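Local coordinates for (R)-specific secondary-alkylsulfatase (Pseudomonas sp., PDB 4AXH), which hydrolyses (R)-secondary alkyl sulfates with inversion of configuration, giving (S)-alcohols and sulfate at a two-zinc centre, at residues 299-313 / 344-356. Residues are numbered along the deposited sequence; the frame is centred on the assembly and turned at random.
With ZN (zinc ion), chain C; ZN (zinc ion), chain D.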
loop_
_atom_site.group_PDB
_atom_site.type_symbol
_atom_site.label_atom_id
_atom_site.label_comp_id
_atom_site.label_asym_id
_atom_site.label_seq_id
_atom_site.Cartn_x
_atom_site.Cartn_y
_atom_site.Cartn_z
ATOM N N TYR A 299 17.057 6.819 23.992
ATOM C CA TYR A 299 16.841 7.304 25.349
ATOM C C TYR A 299 18.220 7.559 25.980
ATOM O O TYR A 299 19.197 6.882 25.658
ATOM C CB TYR A 299 15.950 6.329 26.172
ATOM C CG TYR A 299 15.795 6.680 27.640
ATOM C CD1 TYR A 299 15.005 7.752 28.043
ATOM C CD2 TYR A 299 16.378 5.891 28.631
ATOM C CE1 TYR A 299 14.845 8.064 29.395
ATOM C CE2 TYR A 299 16.201 6.175 29.986
ATOM C CZ TYR A 299 15.444 7.268 30.365
ATOM O OH TYR A 299 15.341 7.570 31.700
ATOM N N LEU A 300 18.299 8.598 26.789
ATOM C CA LEU A 300 19.513 8.985 27.475
ATOM C C LEU A 300 19.288 8.800 28.963
ATOM O O LEU A 300 18.791 9.717 29.638
ATOM C CB LEU A 300 19.941 10.422 27.121
ATOM C CG LEU A 300 20.228 10.641 25.651
ATOM C CD1 LEU A 300 20.521 12.095 25.367
ATOM C CD2 LEU A 300 21.356 9.746 25.172
ATOM N N PRO A 301 19.597 7.577 29.480
ATOM C CA PRO A 301 19.360 7.309 30.914
ATOM C C PRO A 301 20.019 8.292 31.876
ATOM O O PRO A 301 19.377 8.677 32.850
ATOM C CB PRO A 301 19.768 5.842 31.107
ATOM C CG PRO A 301 20.499 5.464 29.887
ATOM C CD PRO A 301 20.132 6.386 28.788
ATOM N N GLN A 302 21.221 8.783 31.544
ATOM C CA GLN A 302 21.967 9.745 32.362
ATOM C C GLN A 302 21.299 11.098 32.434
ATOM O O GLN A 302 21.414 11.785 33.455
ATOM C CB GLN A 302 23.390 9.948 31.825
ATOM C CG GLN A 302 24.294 8.723 31.881
ATOM C CD GLN A 302 25.447 8.845 30.907
ATOM O OE1 GLN A 302 25.501 9.718 30.025
ATOM N NE2 GLN A 302 26.394 7.952 31.034
ATOM N N PHE A 303 20.633 11.503 31.340
ATOM C CA PHE A 303 20.015 12.816 31.198
ATOM C C PHE A 303 18.511 12.827 31.475
ATOM O O PHE A 303 17.947 13.914 31.663
ATOM C CB PHE A 303 20.272 13.336 29.780
ATOM C CG PHE A 303 21.706 13.674 29.462
ATOM C CD1 PHE A 303 22.592 12.690 29.042
ATOM C CD2 PHE A 303 22.152 14.988 29.507
ATOM C CE1 PHE A 303 23.913 13.002 28.755
ATOM C CE2 PHE A 303 23.473 15.304 29.198
ATOM C CZ PHE A 303 24.347 14.306 28.833
ATOM N N LYS A 304 17.866 11.635 31.505
ATOM C CA LYS A 304 16.413 11.507 31.703
ATOM C C LYS A 304 15.657 12.244 30.563
ATOM O O LYS A 304 14.619 12.893 30.803
ATOM C CB LYS A 304 15.958 11.989 33.109
ATOM C CG LYS A 304 16.000 10.926 34.194
ATOM C CD LYS A 304 15.191 11.363 35.415
ATOM C CE LYS A 304 14.112 10.366 35.765
ATOM N NZ LYS A 304 12.848 11.035 36.194
ATOM N N VAL A 305 16.226 12.179 29.317
ATOM C CA VAL A 305 15.698 12.788 28.091
ATOM C C VAL A 305 15.411 11.687 27.082
ATOM O O VAL A 305 16.163 10.699 27.020
ATOM C CB VAL A 305 16.516 13.973 27.473
ATOM C CG1 VAL A 305 17.130 14.888 28.518
ATOM C CG2 VAL A 305 17.574 13.503 26.513
ATOM N N LEU A 306 14.318 11.832 26.311
ATOM C CA LEU A 306 13.954 10.861 25.281
ATOM C C LEU A 306 13.961 11.514 23.910
ATOM O O LEU A 306 13.398 12.600 23.732
ATOM C CB LEU A 306 12.616 10.157 25.582
ATOM C CG LEU A 306 12.045 9.205 24.516
ATOM C CD1 LEU A 306 12.832 7.920 24.435
ATOM C CD2 LEU A 306 10.614 8.915 24.764
ATOM N N ASN A 307 14.642 10.871 22.951
ATOM C CA ASN A 307 14.692 11.353 21.581
ATOM C C ASN A 307 13.934 10.360 20.689
ATOM O O ASN A 307 14.327 9.202 20.568
ATOM C CB ASN A 307 16.111 11.646 21.104
ATOM C CG ASN A 307 16.137 12.333 19.765
ATOM O OD1 ASN A 307 15.261 12.137 18.926
ATOM N ND2 ASN A 307 17.149 13.154 19.519
ATOM N N THR A 308 12.838 10.834 20.086
ATOM C CA THR A 308 11.911 10.046 19.268
ATOM C C THR A 308 12.115 10.167 17.772
ATOM O O THR A 308 11.178 9.872 17.017
ATOM C CB THR A 308 10.481 10.431 19.613
ATOM O OG1 THR A 308 10.262 11.781 19.197
ATOM C CG2 THR A 308 10.185 10.284 21.086
ATOM N N ALA A 309 13.320 10.620 17.327
ATOM C CA ALA A 309 13.634 10.804 15.911
ATOM C C ALA A 309 12.477 11.620 15.269
ATOM O O ALA A 309 12.173 12.709 15.780
ATOM C CB ALA A 309 13.803 9.438 15.232
ATOM N N ASP A 310 11.809 11.071 14.214
ATOM C CA ASP A 310 10.638 11.656 13.514
ATOM C C ASP A 310 9.348 10.857 13.795
ATOM O O ASP A 310 8.344 11.011 13.066
ATOM C CB ASP A 310 10.849 11.668 12.000
ATOM C CG ASP A 310 12.055 12.411 11.504
ATOM O OD1 ASP A 310 12.812 12.955 12.351
ATOM O OD2 ASP A 310 12.248 12.457 10.263
ATOM N N ASN A 311 9.395 9.988 14.848
ATOM C CA ASN A 311 8.291 9.131 15.226
ATOM C C ASN A 311 7.100 9.831 15.855
ATOM O O ASN A 311 5.988 9.280 15.826
ATOM C CB ASN A 311 8.793 7.999 16.100
ATOM C CG ASN A 311 9.791 7.175 15.368
ATOM O OD1 ASN A 311 9.564 6.773 14.221
ATOM N ND2 ASN A 311 10.949 7.001 15.975
ATOM N N ALA A 312 7.317 11.019 16.441
ATOM C CA ALA A 312 6.227 11.737 17.075
ATOM C C ALA A 312 6.478 13.233 17.042
ATOM O O ALA A 312 6.642 13.848 18.093
ATOM C CB ALA A 312 6.044 11.242 18.508
ATOM N N PRO A 313 6.479 13.868 15.853
ATOM C CA PRO A 313 6.738 15.316 15.814
ATOM C C PRO A 313 5.504 16.181 16.144
ATOM O O PRO A 313 4.383 15.672 16.149
ATOM C CB PRO A 313 7.237 15.517 14.379
ATOM C CG PRO A 313 6.535 14.496 13.581
ATOM C CD PRO A 313 6.278 13.327 14.489
ATOM N N TYR A 344 9.828 4.556 28.807
ATOM C CA TYR A 344 10.542 5.784 29.165
ATOM C C TYR A 344 9.739 6.904 29.785
ATOM O O TYR A 344 10.348 7.767 30.411
ATOM C CB TYR A 344 11.379 6.309 27.972
ATOM C CG TYR A 344 12.177 5.233 27.271
ATOM C CD1 TYR A 344 13.216 4.572 27.922
ATOM C CD2 TYR A 344 11.845 4.822 25.983
ATOM C CE1 TYR A 344 13.934 3.557 27.292
ATOM C CE2 TYR A 344 12.553 3.804 25.342
ATOM C CZ TYR A 344 13.600 3.177 26.000
ATOM O OH TYR A 344 14.284 2.153 25.392
ATOM N N GLY A 345 8.420 6.881 29.628
ATOM C CA GLY A 345 7.508 7.901 30.134
ATOM C C GLY A 345 7.696 8.336 31.572
ATOM O O GLY A 345 7.699 9.533 31.855
ATOM N N ASP A 346 7.905 7.364 32.481
ATOM C CA ASP A 346 8.120 7.632 33.915
ATOM C C ASP A 346 9.553 8.076 34.248
ATOM O O ASP A 346 9.760 8.669 35.319
ATOM C CB ASP A 346 7.736 6.415 34.762
ATOM C CG ASP A 346 6.375 5.813 34.437
ATOM O OD1 ASP A 346 5.424 6.595 34.168
ATOM O OD2 ASP A 346 6.258 4.563 34.455
ATOM N N ARG A 347 10.521 7.828 33.302
ATOM C CA ARG A 347 11.969 8.142 33.346
ATOM C C ARG A 347 12.393 9.340 32.472
ATOM O O ARG A 347 13.597 9.512 32.225
ATOM C CB ARG A 347 12.737 6.953 32.808
ATOM C CG ARG A 347 12.866 5.788 33.725
ATOM C CD ARG A 347 13.897 4.857 33.146
ATOM N NE ARG A 347 13.430 3.937 32.128
ATOM C CZ ARG A 347 14.235 3.065 31.538
ATOM N NH1 ARG A 347 15.528 3.032 31.844
ATOM N NH2 ARG A 347 13.751 2.188 30.674
ATOM N N THR A 348 11.436 10.142 31.972
ATOM C CA THR A 348 11.776 11.247 31.077
ATOM C C THR A 348 11.267 12.587 31.500
ATOM O O THR A 348 10.086 12.718 31.810
ATOM C CB THR A 348 11.601 10.886 29.592
ATOM O OG1 THR A 348 11.958 12.019 28.802
ATOM C CG2 THR A 348 10.208 10.478 29.245
ATOM N N ASP A 349 12.176 13.587 31.542
ATOM C CA ASP A 349 11.875 14.963 31.959
ATOM C C ASP A 349 11.639 15.871 30.768
ATOM O O ASP A 349 10.850 16.797 30.843
ATOM C CB ASP A 349 13.003 15.533 32.848
ATOM C CG ASP A 349 13.149 14.896 34.231
ATOM O OD1 ASP A 349 12.230 14.124 34.645
ATOM O OD2 ASP A 349 14.178 15.165 34.905
ATOM N N VAL A 350 12.361 15.645 29.681
ATOM C CA VAL A 350 12.231 16.441 28.468
ATOM C C VAL A 350 12.376 15.554 27.285
ATOM O O VAL A 350 13.326 14.797 27.211
ATOM C CB VAL A 350 13.149 17.693 28.416
ATOM C CG1 VAL A 350 14.481 17.445 29.103
ATOM C CG2 VAL A 350 13.326 18.211 26.985
ATOM N N LEU A 351 11.407 15.615 26.381
ATOM C CA LEU A 351 11.413 14.863 25.135
ATOM C C LEU A 351 12.048 15.745 24.047
ATOM O O LEU A 351 11.687 16.911 23.921
ATOM C CB LEU A 351 9.980 14.471 24.754
ATOM C CG LEU A 351 9.787 13.729 23.444
ATOM C CD1 LEU A 351 8.734 12.704 23.584
ATOM C CD2 LEU A 351 9.359 14.666 22.344
ATOM N N ILE A 352 12.999 15.192 23.281
ATOM C CA ILE A 352 13.607 15.916 22.149
ATOM C C ILE A 352 13.344 15.192 20.818
ATOM O O ILE A 352 13.002 14.011 20.803
ATOM C CB ILE A 352 15.078 16.369 22.342
ATOM C CG1 ILE A 352 16.033 15.171 22.423
ATOM C CG2 ILE A 352 15.211 17.345 23.552
ATOM C CD1 ILE A 352 17.436 15.487 22.137
ATOM N N GLN A 353 13.436 15.913 19.715
ATOM C CA GLN A 353 13.160 15.328 18.403
ATOM C C GLN A 353 14.163 15.774 17.351
ATOM O O GLN A 353 14.989 16.649 17.625
ATOM C CB GLN A 353 11.744 15.713 17.958
ATOM C CG GLN A 353 10.637 15.098 18.769
ATOM C CD GLN A 353 9.582 16.096 19.017
ATOM O OE1 GLN A 353 9.829 17.295 19.085
ATOM N NE2 GLN A 353 8.384 15.604 19.174
ATOM N N GLN A 354 14.069 15.190 16.151
ATOM C CA GLN A 354 14.966 15.532 15.055
ATOM C C GLN A 354 14.302 16.492 14.040
ATOM O O GLN A 354 14.854 16.818 12.988
ATOM C CB GLN A 354 15.598 14.271 14.443
ATOM C CG GLN A 354 16.367 13.421 15.474
ATOM C CD GLN A 354 17.569 14.170 16.027
ATOM O OE1 GLN A 354 17.535 14.799 17.086
ATOM N NE2 GLN A 354 18.664 14.125 15.311
ATOM N N HIS A 355 13.129 16.972 14.409
ATOM C CA HIS A 355 12.392 18.020 13.745
ATOM C C HIS A 355 11.716 18.720 14.871
ATOM O O HIS A 355 11.206 18.047 15.769
ATOM C CB HIS A 355 11.341 17.481 12.772
ATOM C CG HIS A 355 11.920 16.937 11.520
ATOM N ND1 HIS A 355 12.537 17.752 10.612
ATOM C CD2 HIS A 355 11.975 15.663 11.085
ATOM C CE1 HIS A 355 12.940 16.955 9.645
ATOM N NE2 HIS A 355 12.619 15.686 9.889
ATOM N N ASN A 356 11.730 20.067 14.863
ATOM C CA ASN A 356 11.060 20.928 15.851
ATOM C C ASN A 356 11.590 20.941 17.286
ATOM O O ASN A 356 12.633 20.369 17.578
ATOM C CB ASN A 356 9.547 20.750 15.828
ATOM C CG ASN A 356 8.976 20.652 14.445
ATOM O OD1 ASN A 356 8.620 19.571 13.990
ATOM N ND2 ASN A 356 8.857 21.774 13.761
HETATM ZN ZN ZN C . 13.387 13.975 9.261
HETATM ZN ZN ZN D . 12.342 10.891 8.743
HETATM O O HOH W 1 12.849 12.638 7.720
#
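Y299 lays one face of its ring against Y344 in an offset stack, centroids 4.6 Å apart and planes 23° from parallel, while R347 O lies in its plane at the edge. Y299 CB sits over a face of the Y344 ring, and L306 CD1 touches Y344 CD2 at 3.6 Å. The edge of the H355 ring meets D310 CG and the zinc-bound water. Its NE2 and D310 OD2 bind the same zinc, at 2.0 and 2.1 Å; D310 OD2 also reaches the second zinc, bridging the pair. H179, H181, D183, H184 and E291 supply the other protein ligands.

Between these ends strands 305-307 and 350-352 run parallel: I352 N bonds to L306 O and T308 N to I352 O. With its CG anti to the backbone N (chi1 -172°), N307 sends ND2 to Q354 OE1 (3.0 Å) from above that carbonyl plane, though T136 is the stronger polar partner of the Q354 amide; N307 OD1 accepts A309 N in an Asx turn. Q354 N bonds to A309 O, tying the metal-bearing loops together.

Helix 330-344 makes the crossover between the two strands, part of the metallo-beta-lactamase fold. Strands 296-300 and 359-360 flank the pair; L351 packs on helix 362-388, V305 and I352 on strand 124-128.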